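Local coordinates for SYE1 (Shewanella oneidensis, PDB 4AWT), which binds flavin mononucleotide and, as a member of the NADH:flavin oxidoreductase family, probably catalyses NAD(P)-dependent oxidation or reduction at carbon-carbon (CH-CH/C=C) bonds, at residues R323-I326 against D330-E333; E305-A310 against D317-G322; E78-W83 against A167-E172; I85-V90 against A173-I178. The protein carries 1 engineered substitution. All coordinates share one frame; numbering follows the deposited sequence. Where two conformers were deposited one is given.

Contact 1 of 4, residues R323-I326 against D330-E333. With FMN (flavin mononucleotide), chain B; SO4 (sulfate ion), chain C.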
loop_
_atom_site.group_PDB
_atom_site.type_symbol
_atom_site.label_atom_id
_atom_site.label_comp_id
_atom_site.label_asym_id
_atom_site.label_seq_id
_atom_site.Cartn_x
_atom_site.Cartn_y
_atom_site.Cartn_z
ATOM N N ARG A 323 -0.955 -2.162 -12.522
ATOM C CA ARG A 323 -1.403 -3.164 -13.509
ATOM C C ARG A 323 -0.338 -3.471 -14.529
ATOM O O ARG A 323 -0.133 -4.662 -14.836
ATOM C CB ARG A 323 -2.772 -2.765 -14.061
ATOM C CG ARG A 323 -3.841 -3.017 -13.010
ATOM C CD ARG A 323 -5.154 -2.301 -13.245
ATOM N NE ARG A 323 -5.053 -0.897 -12.916
ATOM C CZ ARG A 323 -6.100 -0.101 -12.844
ATOM N NH1 ARG A 323 -7.317 -0.596 -13.105
ATOM N NH2 ARG A 323 -5.953 1.185 -12.486
ATOM N N PRO A 324 0.401 -2.501 -15.080
ATOM C CA PRO A 324 1.420 -2.885 -16.063
ATOM C C PRO A 324 2.523 -3.768 -15.487
ATOM O O PRO A 324 3.082 -4.584 -16.204
ATOM C CB PRO A 324 1.983 -1.542 -16.540
ATOM C CG PRO A 324 0.791 -0.589 -16.379
ATOM C CD PRO A 324 0.170 -1.032 -15.060
ATOM N N PHE A 325 2.864 -3.610 -14.198
ATOM C CA PHE A 325 3.887 -4.482 -13.618
ATOM C C PHE A 325 3.416 -5.909 -13.423
ATOM O O PHE A 325 4.217 -6.818 -13.367
ATOM C CB PHE A 325 4.416 -3.903 -12.292
ATOM C CG PHE A 325 5.859 -3.477 -12.338
ATOM C CD1 PHE A 325 6.830 -4.336 -12.810
ATOM C CD2 PHE A 325 6.226 -2.209 -11.926
ATOM C CE1 PHE A 325 8.156 -3.973 -12.834
ATOM C CE2 PHE A 325 7.567 -1.833 -11.938
ATOM C CZ PHE A 325 8.525 -2.724 -12.397
ATOM N N ILE A 326 2.109 -6.136 -13.322
ATOM C CA ILE A 326 1.665 -7.512 -13.194
ATOM C C ILE A 326 2.057 -8.304 -14.429
ATOM O O ILE A 326 2.568 -9.407 -14.313
ATOM C CB ILE A 326 0.159 -7.509 -12.954
ATOM C CG1 ILE A 326 -0.097 -6.891 -11.576
ATOM C CG2 ILE A 326 -0.479 -8.881 -13.127
ATOM C CD1 ILE A 326 -1.596 -6.741 -11.327
ATOM N N ASP A 330 9.597 -7.040 -16.873
ATOM C CA ASP A 330 10.588 -6.142 -17.393
ATOM C C ASP A 330 9.975 -4.827 -17.804
ATOM O O ASP A 330 10.392 -4.186 -18.790
ATOM C CB ASP A 330 11.338 -6.769 -18.572
ATOM C CG ASP A 330 10.459 -7.174 -19.712
ATOM O OD1 ASP A 330 9.215 -7.301 -19.547
ATOM O OD2 ASP A 330 11.025 -7.392 -20.804
ATOM N N LEU A 331 8.990 -4.322 -17.040
ATOM C CA LEU A 331 8.348 -3.077 -17.385
ATOM C C LEU A 331 9.331 -1.959 -17.597
ATOM O O LEU A 331 9.196 -1.213 -18.589
ATOM C CB LEU A 331 7.297 -2.700 -16.320
ATOM C CG LEU A 331 6.559 -1.411 -16.640
ATOM C CD1 LEU A 331 5.686 -1.513 -17.858
ATOM C CD2 LEU A 331 5.736 -0.989 -15.432
ATOM N N PRO A 332 10.346 -1.754 -16.751
ATOM C CA PRO A 332 11.270 -0.622 -16.990
ATOM C C PRO A 332 11.900 -0.693 -18.392
ATOM O O PRO A 332 11.904 0.332 -19.107
ATOM C CB PRO A 332 12.259 -0.717 -15.854
ATOM C CG PRO A 332 11.462 -1.378 -14.721
ATOM C CD PRO A 332 10.634 -2.416 -15.462
ATOM N N GLU A 333 12.416 -1.823 -18.777
ATOM C CA GLU A 333 13.022 -1.941 -20.116
ATOM C C GLU A 333 12.045 -1.627 -21.192
ATOM O O GLU A 333 12.366 -1.003 -22.200
ATOM C CB GLU A 333 13.626 -3.330 -20.288
ATOM C CG GLU A 333 14.415 -3.515 -21.548
ATOM C CD GLU A 333 15.791 -2.923 -21.518
ATOM O OE1 GLU A 333 16.185 -2.263 -20.519
ATOM O OE2 GLU A 333 16.492 -2.991 -22.530
HETATM N N1 FMN B . -2.782 -0.822 -3.334
HETATM C C2 FMN B . -2.283 -0.904 -2.106
HETATM O O2 FMN B . -1.933 0.119 -1.459
HETATM N N3 FMN B . -2.131 -2.141 -1.497
HETATM C C4 FMN B . -2.479 -3.333 -2.112
HETATM O O4 FMN B . -2.209 -4.416 -1.529
HETATM C C4A FMN B . -3.103 -3.220 -3.352
HETATM N N5 FMN B . -3.575 -4.356 -4.008
HETATM C C5A FMN B . -3.797 -4.253 -5.408
HETATM C C6 FMN B . -4.003 -5.389 -6.151
HETATM C C7 FMN B . -4.200 -5.339 -7.552
HETATM C C7M FMN B . -4.295 -6.639 -8.315
HETATM C C8 FMN B . -4.235 -4.117 -8.154
HETATM C C8M FMN B . -4.408 -3.973 -9.652
HETATM C C9 FMN B . -4.039 -2.943 -7.399
HETATM C C9A FMN B . -3.807 -2.996 -6.023
HETATM N N10 FMN B . -3.549 -1.829 -5.274
HETATM C C10 FMN B . -3.136 -1.950 -3.961
HETATM C "C1'" FMN B . -3.506 -0.532 -5.956
HETATM C "C2'" FMN B . -2.219 -0.312 -6.772
HETATM O "O2'" FMN B . -1.102 -0.152 -5.914
HETATM C "C3'" FMN B . -2.281 0.936 -7.631
HETATM O "O3'" FMN B . -2.327 2.119 -6.849
HETATM C "C4'" FMN B . -3.436 0.966 -8.648
HETATM O "O4'" FMN B . -3.575 -0.274 -9.324
HETATM C "C5'" FMN B . -3.332 2.134 -9.610
HETATM O "O5'" FMN B . -2.143 2.050 -10.413
HETATM P P FMN B . -2.236 1.466 -11.916
HETATM O O1P FMN B . -2.573 0.002 -11.786
HETATM O O2P FMN B . -3.318 2.239 -12.636
HETATM O O3P FMN B . -0.849 1.707 -12.458
HETATM S S SO4 C . -7.946 -2.726 -16.071
HETATM O O1 SO4 C . -8.155 -2.938 -14.560
HETATM O O2 SO4 C . -8.737 -1.619 -16.487
HETATM O O3 SO4 C . -6.527 -2.095 -16.257
HETATM O O4 SO4 C . -7.862 -3.929 -16.847
#
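The F325 ring carries L331 over one face: CB sits 4.0 Å from the ring centroid, a CH-pi contact offset toward the rim, and CD2 comes down 3.7 Å from F325 CD2. The pyrrolidine ring of P332 meets the far end of the phenyl obliquely, with its CD 3.7 Å from F325 CZ. L331 has CG anti to its own backbone N (chi1 -179°), which lets its CD1 also reach CB of P324, at 3.9 Å. The other flat group, the R323 guanidinium, has FMN O2P and a sulfate oxygen at its edge, near its plane. NE and the backbone N of R323 both donate to FMN O1P, at 2.9 and 2.8 Å, while NH2 bonds O2P, so the phosphate is gripped three times by one residue. R323 opens helix 323-327, which follows strand 318-320 of the TIM barrel and offers its N-terminal end to the phosphate. F325 packs against I20 and M22 of strand 20-22, and L331, on helix 331-337, against F321.

Contact 2 of 4, residues E305-A310 against D317-G322. With FMN (flavin mononucleotide), chain B.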
loop_
_atom_site.group_PDB
_atom_site.type_symbol
_atom_site.label_atom_id
_atom_site.label_comp_id
_atom_site.label_asym_id
_atom_site.label_seq_id
_atom_site.Cartn_x
_atom_site.Cartn_y
_atom_site.Cartn_z
ATOM N N GLU A 305 4.797 8.437 -20.921
ATOM C CA GLU A 305 4.681 9.846 -21.194
ATOM C C GLU A 305 4.215 10.619 -19.982
ATOM O O GLU A 305 4.792 11.662 -19.618
ATOM C CB GLU A 305 3.680 10.089 -22.338
ATOM C CG GLU A 305 3.699 11.556 -22.742
ATOM C CD GLU A 305 2.990 11.783 -24.050
ATOM O OE1 GLU A 305 2.384 10.898 -24.673
ATOM O OE2 GLU A 305 3.105 12.962 -24.483
ATOM N N LYS A 306 3.151 10.163 -19.357
ATOM C CA LYS A 306 2.607 10.904 -18.219
ATOM C C LYS A 306 3.537 10.829 -17.029
ATOM O O LYS A 306 3.612 11.781 -16.244
ATOM C CB LYS A 306 1.223 10.348 -17.855
ATOM C CG LYS A 306 0.124 10.753 -18.834
ATOM C CD LYS A 306 -1.248 10.234 -18.420
ATOM C CE LYS A 306 -2.134 10.039 -19.656
ATOM N NZ LYS A 306 -3.541 10.130 -19.284
ATOM N N ALA A 307 4.263 9.714 -16.867
ATOM C CA ALA A 307 5.208 9.605 -15.762
ATOM C C ALA A 307 6.330 10.609 -15.919
ATOM O O ALA A 307 6.685 11.348 -14.986
ATOM C CB ALA A 307 5.771 8.192 -15.713
ATOM N N GLU A 308 6.918 10.650 -17.124
ATOM C CA GLU A 308 7.990 11.600 -17.389
ATOM C C GLU A 308 7.514 13.006 -17.195
ATOM O O GLU A 308 8.225 13.842 -16.619
ATOM C CB GLU A 308 8.486 11.339 -18.828
ATOM C CG GLU A 308 9.662 12.219 -19.236
ATOM C CD GLU A 308 10.952 11.892 -18.562
ATOM O OE1 GLU A 308 11.037 10.892 -17.835
ATOM O OE2 GLU A 308 11.911 12.691 -18.757
ATOM N N GLN A 309 6.308 13.326 -17.670
ATOM C CA GLN A 309 5.784 14.681 -17.542
ATOM C C GLN A 309 5.591 15.067 -16.083
ATOM O O GLN A 309 5.870 16.195 -15.701
ATOM C CB GLN A 309 4.493 14.813 -18.321
ATOM C CG GLN A 309 4.089 16.276 -18.501
ATOM C CD GLN A 309 5.142 16.917 -19.459
ATOM O OE1 GLN A 309 5.470 16.372 -20.546
ATOM N NE2 GLN A 309 5.764 18.032 -19.070
ATOM N N ALA A 310 5.085 14.167 -15.256
ATOM C CA ALA A 310 4.840 14.471 -13.860
ATOM C C ALA A 310 6.155 14.788 -13.153
ATOM O O ALA A 310 6.221 15.676 -12.297
ATOM C CB ALA A 310 4.152 13.351 -13.152
ATOM N N ASP A 317 8.509 12.705 -7.721
ATOM C CA ASP A 317 9.859 12.221 -7.860
ATOM C C ASP A 317 9.930 10.809 -8.434
ATOM O O ASP A 317 10.900 10.465 -9.118
ATOM C CB ASP A 317 10.561 12.260 -6.503
ATOM C CG ASP A 317 10.562 13.615 -5.918
ATOM O OD1 ASP A 317 11.033 14.566 -6.602
ATOM O OD2 ASP A 317 10.058 13.791 -4.773
ATOM N N MET A 318 8.945 9.984 -8.122
ATOM C CA MET A 318 8.872 8.612 -8.575
ATOM C C MET A 318 7.446 8.312 -8.996
ATOM O O MET A 318 6.508 8.929 -8.490
ATOM C CB MET A 318 9.318 7.626 -7.529
ATOM C CG MET A 318 10.694 7.860 -6.945
ATOM S SD MET A 318 11.219 6.600 -5.784
ATOM C CE MET A 318 11.720 5.311 -6.919
ATOM N N ILE A 319 7.295 7.323 -9.873
ATOM C CA ILE A 319 6.002 6.947 -10.389
ATOM C C ILE A 319 5.852 5.431 -10.279
ATOM O O ILE A 319 6.720 4.684 -10.721
ATOM C CB ILE A 319 5.797 7.421 -11.842
ATOM C CG1 ILE A 319 5.867 8.935 -11.945
ATOM C CG2 ILE A 319 4.494 6.866 -12.411
ATOM C CD1 ILE A 319 4.702 9.678 -11.323
ATOM N N GLY A 320 4.718 5.011 -9.697
ATOM C CA GLY A 320 4.389 3.623 -9.651
ATOM C C GLY A 320 3.485 3.223 -10.805
ATOM O O GLY A 320 2.624 3.979 -11.236
ATOM N N PHE A 321 3.686 1.975 -11.255
ATOM C CA PHE A 321 2.894 1.349 -12.316
ATOM C C PHE A 321 2.385 0.044 -11.761
ATOM O O PHE A 321 3.203 -0.849 -11.468
ATOM C CB PHE A 321 3.736 1.083 -13.565
ATOM C CG PHE A 321 4.382 2.316 -14.141
ATOM C CD1 PHE A 321 5.565 2.802 -13.632
ATOM C CD2 PHE A 321 3.811 2.999 -15.192
ATOM C CE1 PHE A 321 6.177 3.915 -14.146
ATOM C CE2 PHE A 321 4.435 4.116 -15.716
ATOM C CZ PHE A 321 5.630 4.550 -15.205
ATOM N N GLY A 322 1.079 -0.069 -11.525
ATOM C CA GLY A 322 0.527 -1.237 -10.873
ATOM C C GLY A 322 0.196 -2.334 -11.860
ATOM O O GLY A 322 0.942 -3.278 -12.064
HETATM N N1 FMN B . -2.782 -0.822 -3.334
HETATM C C2 FMN B . -2.283 -0.904 -2.106
HETATM O O2 FMN B . -1.933 0.119 -1.459
HETATM N N3 FMN B . -2.131 -2.141 -1.497
HETATM C C4 FMN B . -2.479 -3.333 -2.112
HETATM O O4 FMN B . -2.209 -4.416 -1.529
HETATM C C4A FMN B . -3.103 -3.220 -3.352
HETATM N N5 FMN B . -3.575 -4.356 -4.008
HETATM C C5A FMN B . -3.797 -4.253 -5.408
HETATM C C6 FMN B . -4.003 -5.389 -6.151
HETATM C C7 FMN B . -4.200 -5.339 -7.552
HETATM C C7M FMN B . -4.295 -6.639 -8.315
HETATM C C8 FMN B . -4.235 -4.117 -8.154
HETATM C C8M FMN B . -4.408 -3.973 -9.652
HETATM C C9 FMN B . -4.039 -2.943 -7.399
HETATM C C9A FMN B . -3.807 -2.996 -6.023
HETATM N N10 FMN B . -3.549 -1.829 -5.274
HETATM C C10 FMN B . -3.136 -1.950 -3.961
HETATM C "C1'" FMN B . -3.506 -0.532 -5.956
HETATM C "C2'" FMN B . -2.219 -0.312 -6.772
HETATM O "O2'" FMN B . -1.102 -0.152 -5.914
HETATM C "C3'" FMN B . -2.281 0.936 -7.631
HETATM O "O3'" FMN B . -2.327 2.119 -6.849
HETATM C "C4'" FMN B . -3.436 0.966 -8.648
HETATM O "O4'" FMN B . -3.575 -0.274 -9.324
HETATM C "C5'" FMN B . -3.332 2.134 -9.610
HETATM O "O5'" FMN B . -2.143 2.050 -10.413
HETATM P P FMN B . -2.236 1.466 -11.916
HETATM O O1P FMN B . -2.573 0.002 -11.786
HETATM O O2P FMN B . -3.318 2.239 -12.636
HETATM O O3P FMN B . -0.849 1.707 -12.458
#
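A307 and I319 bury the most surface here, with F321 adding a smaller share. The methyl of A307 points toward the strand and settles against I319, with CB 3.8 Å from both CG1 and CG2 of the isoleucine, so it meets both branches where they fork. I319 carries CG1 beside its backbone N (chi1 -61°), and the second bend sends CD1 on toward the next turn of the helix, where it lies 4.1 Å from A310 CB. F321, two residues further on, reaches the same A307 methyl obliquely, its CZ 3.7 Å from A307 CB, giving that one methyl two neighbours. Replacing I319 with an alanine would probably cost A310 its CD1 contact and A307 the two branches it rests on, opening a gap between helix and strand.

The pair belongs to the beta-alpha-beta crossover made of strand 295-299, helix 304-312 and strand 318-320, the last such unit of the TIM barrel. One residue beyond F321, G322 N donates an almost straight bond of 2.8 Å to FMN O3P (167°), and a CB on this glycine would collide with FMN O1P. The chemistry is thus divided: aliphatic and aromatic carbon makes the contact between helix and strand, and the polar work is left to the backbone that follows, where the phosphate is bound.

Contact 3 of 4, residues E78-W83 against A167-E172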
loop_
_atom_site.group_PDB
_atom_site.type_symbol
_atom_site.label_atom_id
_atom_site.label_comp_id
_atom_site.label_asym_id
_atom_site.label_seq_id
_atom_site.Cartn_x
_atom_site.Cartn_y
_atom_site.Cartn_z
ATOM N N GLU A 78 6.978 -17.524 11.204
ATOM C CA GLU A 78 6.988 -18.155 9.886
ATOM C C GLU A 78 6.733 -17.129 8.788
ATOM O O GLU A 78 7.321 -17.189 7.708
ATOM C CB GLU A 78 5.962 -19.245 9.810
ATOM C CG GLU A 78 6.212 -20.325 10.839
ATOM C CD GLU A 78 5.635 -20.094 12.214
ATOM O OE1 GLU A 78 5.179 -19.078 12.756
ATOM O OE2 GLU A 78 5.576 -21.113 12.976
ATOM N N GLN A 79 5.812 -16.202 9.046
ATOM C CA GLN A 79 5.522 -15.135 8.079
ATOM C C GLN A 79 6.744 -14.278 7.842
ATOM O O GLN A 79 7.011 -13.849 6.709
ATOM C CB GLN A 79 4.356 -14.304 8.588
ATOM C CG GLN A 79 3.033 -14.964 8.388
ATOM C CD GLN A 79 1.909 -14.315 9.175
ATOM O OE1 GLN A 79 2.135 -13.386 9.965
ATOM N NE2 GLN A 79 0.705 -14.753 8.952
ATOM N N ILE A 80 7.471 -13.944 8.909
ATOM C CA ILE A 80 8.691 -13.157 8.777
ATOM C C ILE A 80 9.685 -13.898 7.910
ATOM O O ILE A 80 10.327 -13.314 7.039
ATOM C CB ILE A 80 9.228 -12.817 10.180
ATOM C CG1 ILE A 80 8.252 -11.910 10.904
ATOM C CG2 ILE A 80 10.634 -12.270 10.140
ATOM C CD1 ILE A 80 8.574 -11.741 12.379
ATOM N N ALA A 81 9.835 -15.203 8.148
ATOM C CA ALA A 81 10.784 -16.005 7.387
ATOM C C ALA A 81 10.379 -16.125 5.942
ATOM O O ALA A 81 11.246 -16.134 5.053
ATOM C CB ALA A 81 10.868 -17.379 8.057
ATOM N N GLY A 82 9.078 -16.255 5.661
ATOM C CA GLY A 82 8.651 -16.278 4.262
ATOM C C GLY A 82 8.987 -14.998 3.566
ATOM O O GLY A 82 9.470 -14.967 2.415
ATOM N N TRP A 83 8.779 -13.873 4.242
ATOM C CA TRP A 83 9.182 -12.595 3.677
ATOM C C TRP A 83 10.689 -12.499 3.502
ATOM O O TRP A 83 11.130 -11.872 2.548
ATOM C CB TRP A 83 8.615 -11.437 4.463
ATOM C CG TRP A 83 7.210 -11.056 4.187
ATOM C CD1 TRP A 83 6.199 -10.905 5.097
ATOM C CD2 TRP A 83 6.649 -10.691 2.918
ATOM N NE1 TRP A 83 5.063 -10.479 4.499
ATOM C CE2 TRP A 83 5.305 -10.329 3.149
ATOM C CE3 TRP A 83 7.142 -10.604 1.615
ATOM C CZ2 TRP A 83 4.456 -9.918 2.118
ATOM C CZ3 TRP A 83 6.305 -10.192 0.603
ATOM C CH2 TRP A 83 4.978 -9.857 0.858
ATOM N N ALA A 167 6.553 -3.257 12.074
ATOM C CA ALA A 167 7.700 -2.581 11.492
ATOM C C ALA A 167 8.993 -3.278 11.875
ATOM O O ALA A 167 9.898 -3.481 11.058
ATOM C CB ALA A 167 7.701 -1.131 11.896
ATOM N N LEU A 168 9.132 -3.657 13.173
ATOM C CA LEU A 168 10.293 -4.397 13.602
ATOM C C LEU A 168 10.356 -5.742 12.882
ATOM O O LEU A 168 11.447 -6.188 12.481
ATOM C CB LEU A 168 10.260 -4.616 15.120
ATOM C CG LEU A 168 10.354 -3.330 15.933
ATOM C CD1 LEU A 168 10.171 -3.717 17.419
ATOM C CD2 LEU A 168 11.647 -2.615 15.721
ATOM N N ASN A 169 9.216 -6.400 12.717
ATOM C CA ASN A 169 9.182 -7.680 12.024
ATOM C C ASN A 169 9.641 -7.508 10.565
ATOM O O ASN A 169 10.345 -8.374 10.037
ATOM C CB ASN A 169 7.785 -8.237 12.060
ATOM C CG ASN A 169 7.319 -8.635 13.446
ATOM O OD1 ASN A 169 8.123 -8.685 14.396
ATOM N ND2 ASN A 169 6.051 -8.936 13.542
ATOM N N ALA A 170 9.237 -6.418 9.935
ATOM C CA ALA A 170 9.676 -6.166 8.561
ATOM C C ALA A 170 11.186 -6.016 8.491
ATOM O O ALA A 170 11.830 -6.504 7.566
ATOM C CB ALA A 170 8.999 -4.922 8.020
ATOM N N MET A 171 11.793 -5.358 9.480
ATOM C CA MET A 171 13.233 -5.237 9.500
ATOM C C MET A 171 13.870 -6.607 9.710
ATOM O O MET A 171 14.880 -6.930 9.063
ATOM C CB MET A 171 13.721 -4.232 10.526
ATOM C CG MET A 171 13.246 -2.801 10.300
ATOM S SD MET A 171 13.619 -2.107 8.679
ATOM C CE MET A 171 12.166 -2.494 7.759
ATOM N N GLU A 172 13.289 -7.424 10.573
ATOM C CA GLU A 172 13.816 -8.771 10.795
ATOM C C GLU A 172 13.724 -9.610 9.527
ATOM O O GLU A 172 14.574 -10.472 9.291
ATOM C CB GLU A 172 13.028 -9.464 11.915
ATOM C CG GLU A 172 13.576 -10.817 12.327
ATOM C CD GLU A 172 12.833 -11.556 13.422
ATOM O OE1 GLU A 172 11.961 -11.005 14.065
ATOM O OE2 GLU A 172 13.293 -12.699 13.594
#
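I80 carries this meeting of helices 77-92 and 153-172 with its two branches. The CD1 methyl lies against the side chain of N169, 3.5 Å from the amide carbon CG and 3.6 Å from CB, and CG2 rests on the aliphatic part of E172, 3.9 Å from its CG. I80 crosses both side chains at about a right angle. Its CG1 lies beside the backbone N (chi1 -65°) and chi2 of 169° extends the branch, which is how CD1 gets across to the amide. E172 is extended across it, CG anti to the backbone N (chi1 -174°), so that its methylenes pass CG2 and OE1 ends 3.9 Å from I80 CD1. An alanine in place of I80 is likely to strip N169 and E172 of their cover and leave a gap between the helices.

What positions the asparagine lies farther out: N169 ND2 donates to the carbonyl oxygen of I74, in the loop before helix 77-92, so its amide is tied to that loop while its side chain packs on I80. On the same helix as I80, W83 turns inward, bonding T59 through NE1. Both helices belong to the outer layer of the TIM barrel. The contact is van der Waals in kind: E172 is an exposed residue at its edge, and the branched alkyl chain is met mostly by carbon atoms of two polar residues, with the amide and carboxylate oxygens in plain van der Waals contact.

Contact 4 of 4, residues I85-V90 against A173-I178; sequences IVTEAV and AGFDGI
T87 and G174 approach to 5.8 Å between their CA atoms, where the chain leaves helix 153-172 through a Schellman motif, G174 taking positive phi (86°) with two bonds back into the last turn. A CB here would be jammed against the carbonyl oxygen of A173 and would clash with T87 OG1, so glycine fits on both counts. The T87 hydroxyl donates to A173 O over 2.7 Å, lying in the carbonyl plane with a C=O...OG1 angle of 146°, and makes a second, weak bond to R84 O in its own helix. With OG1 between the backbone N and the carbonyl carbon, CG2 falls beside the N and faces F175. In the TIM barrel this turn leads from helix 153-172 into strand 177-181, and helix 77-92 packs across it from the neighbouring crossover. The T87 methyl stands over the middle of one face of the F175 ring, 3.7 Å from the centroid and only 7° off the normal, a CH-pi contact. Elsewhere F175 meets W83 edge-to-face and packs on A170 of the preceding helix and on I97 and A99 of strand 96-102. D176 OD2 is hydrogen-bonded to H91 NE2 and I97 N.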
loop_
_atom_site.group_PDB
_atom_site.type_symbol
_atom_site.label_atom_id
_atom_site.label_comp_id
_atom_site.label_asym_id
_atom_site.label_seq_id
_atom_site.Cartn_x
_atom_site.Cartn_y
_atom_site.Cartn_z
ATOM N N ILE A 85 12.678 -14.786 2.526
ATOM C CA ILE A 85 13.107 -15.369 1.248
ATOM C C ILE A 85 12.816 -14.392 0.119
ATOM O O ILE A 85 13.616 -14.265 -0.802
ATOM C CB ILE A 85 12.447 -16.729 1.062
ATOM C CG1 ILE A 85 12.828 -17.716 2.167
ATOM C CG2 ILE A 85 12.774 -17.292 -0.320
ATOM C CD1 ILE A 85 11.907 -18.905 2.121
ATOM N N VAL A 86 11.683 -13.682 0.180
ATOM C CA VAL A 86 11.386 -12.647 -0.818
ATOM C C VAL A 86 12.448 -11.584 -0.811
ATOM O O VAL A 86 12.953 -11.188 -1.885
ATOM C CB VAL A 86 9.994 -12.062 -0.575
ATOM C CG1 VAL A 86 9.763 -10.876 -1.515
ATOM C CG2 VAL A 86 8.906 -13.083 -0.720
ATOM N N THR A 87 12.769 -11.007 0.338
ATOM C CA THR A 87 13.711 -9.910 0.358
ATOM C C THR A 87 15.094 -10.374 -0.055
ATOM O O THR A 87 15.803 -9.609 -0.712
ATOM C CB THR A 87 13.729 -9.139 1.691
ATOM O OG1 THR A 87 14.367 -9.977 2.663
ATOM C CG2 THR A 87 12.374 -8.686 2.127
ATOM N N GLU A 88 15.498 -11.589 0.306
ATOM C CA GLU A 88 16.769 -12.115 -0.174
ATOM C C GLU A 88 16.800 -12.178 -1.697
ATOM O O GLU A 88 17.795 -11.825 -2.335
ATOM C CB GLU A 88 17.071 -13.497 0.425
ATOM C CG GLU A 88 17.442 -13.454 1.879
ATOM C CD GLU A 88 18.715 -12.736 2.181
ATOM O OE1 GLU A 88 19.706 -12.978 1.419
ATOM O OE2 GLU A 88 18.756 -11.905 3.109
ATOM N N ALA A 89 15.707 -12.671 -2.279
ATOM C CA ALA A 89 15.667 -12.802 -3.729
ATOM C C ALA A 89 15.745 -11.446 -4.413
ATOM O O ALA A 89 16.468 -11.245 -5.394
ATOM C CB ALA A 89 14.412 -13.549 -4.131
ATOM N N VAL A 90 14.984 -10.489 -3.912
ATOM C CA VAL A 90 14.968 -9.151 -4.462
ATOM C C VAL A 90 16.331 -8.451 -4.304
ATOM O O VAL A 90 16.844 -7.826 -5.237
ATOM C CB VAL A 90 13.833 -8.335 -3.835
ATOM C CG1 VAL A 90 13.936 -6.864 -4.186
ATOM C CG2 VAL A 90 12.494 -8.905 -4.284
ATOM N N ALA A 173 12.707 -9.366 8.698
ATOM C CA ALA A 173 12.512 -10.027 7.420
ATOM C C ALA A 173 13.418 -9.474 6.322
ATOM O O ALA A 173 13.366 -9.986 5.203
ATOM C CB ALA A 173 11.098 -9.931 6.979
ATOM N N GLY A 174 14.218 -8.466 6.612
ATOM C CA GLY A 174 15.156 -7.918 5.648
ATOM C C GLY A 174 14.605 -6.874 4.721
ATOM O O GLY A 174 15.265 -6.516 3.758
ATOM N N PHE A 175 13.409 -6.356 4.986
ATOM C CA PHE A 175 12.954 -5.213 4.207
ATOM C C PHE A 175 13.820 -4.001 4.465
ATOM O O PHE A 175 14.378 -3.821 5.549
ATOM C CB PHE A 175 11.487 -4.874 4.526
ATOM C CG PHE A 175 10.491 -5.878 3.994
ATOM C CD1 PHE A 175 10.044 -5.768 2.684
ATOM C CD2 PHE A 175 9.981 -6.881 4.771
ATOM C CE1 PHE A 175 9.094 -6.648 2.178
ATOM C CE2 PHE A 175 9.008 -7.753 4.273
ATOM C CZ PHE A 175 8.566 -7.622 2.979
ATOM N N ASP A 176 13.894 -3.119 3.467
ATOM C CA ASP A 176 14.593 -1.869 3.601
ATOM C C ASP A 176 13.802 -0.793 4.308
ATOM O O ASP A 176 14.370 0.213 4.736
ATOM C CB ASP A 176 15.013 -1.393 2.196
ATOM C CG ASP A 176 15.925 -2.405 1.540
ATOM O OD1 ASP A 176 17.027 -2.601 2.063
ATOM O OD2 ASP A 176 15.502 -3.007 0.530
ATOM N N GLY A 177 12.527 -0.973 4.429
ATOM C CA GLY A 177 11.629 -0.008 5.046
ATOM C C GLY A 177 10.231 -0.545 5.035
ATOM O O GLY A 177 9.977 -1.685 4.599
ATOM N N ILE A 178 9.300 0.283 5.521
ATOM C CA ILE A 178 7.895 -0.035 5.493
ATOM C C ILE A 178 7.125 1.115 4.852
ATOM O O ILE A 178 7.543 2.263 4.935
ATOM C CB ILE A 178 7.327 -0.383 6.886
ATOM C CG1 ILE A 178 7.290 0.796 7.852
ATOM C CG2 ILE A 178 8.101 -1.554 7.452
ATOM C CD1 ILE A 178 6.074 1.690 7.798
#

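Overall arrangement
From the N terminus, helix 77-92 comes first and serves two contacts: 78-83 waits for 167-172 in contact 3, and 85-90 for 173-178 in contact 4. Each closes a loop of more than eighty residues, and since their segments alternate along the chain the two cross; their centres are only 8 Å apart, and A170 O and F175 N probably share a hydrogen bond. Together they fasten helix 77-92 to helix 153-172 and the turn into strand 177-181. Contacts 2 and 1 follow in series as short closures near the C terminus of the chain, at the last strand of the barrel, the first tying helix 304-312 to strand 318-320, the second helix 323-327 to helix 331-337. They touch through L331 and F321, and both reach FMN.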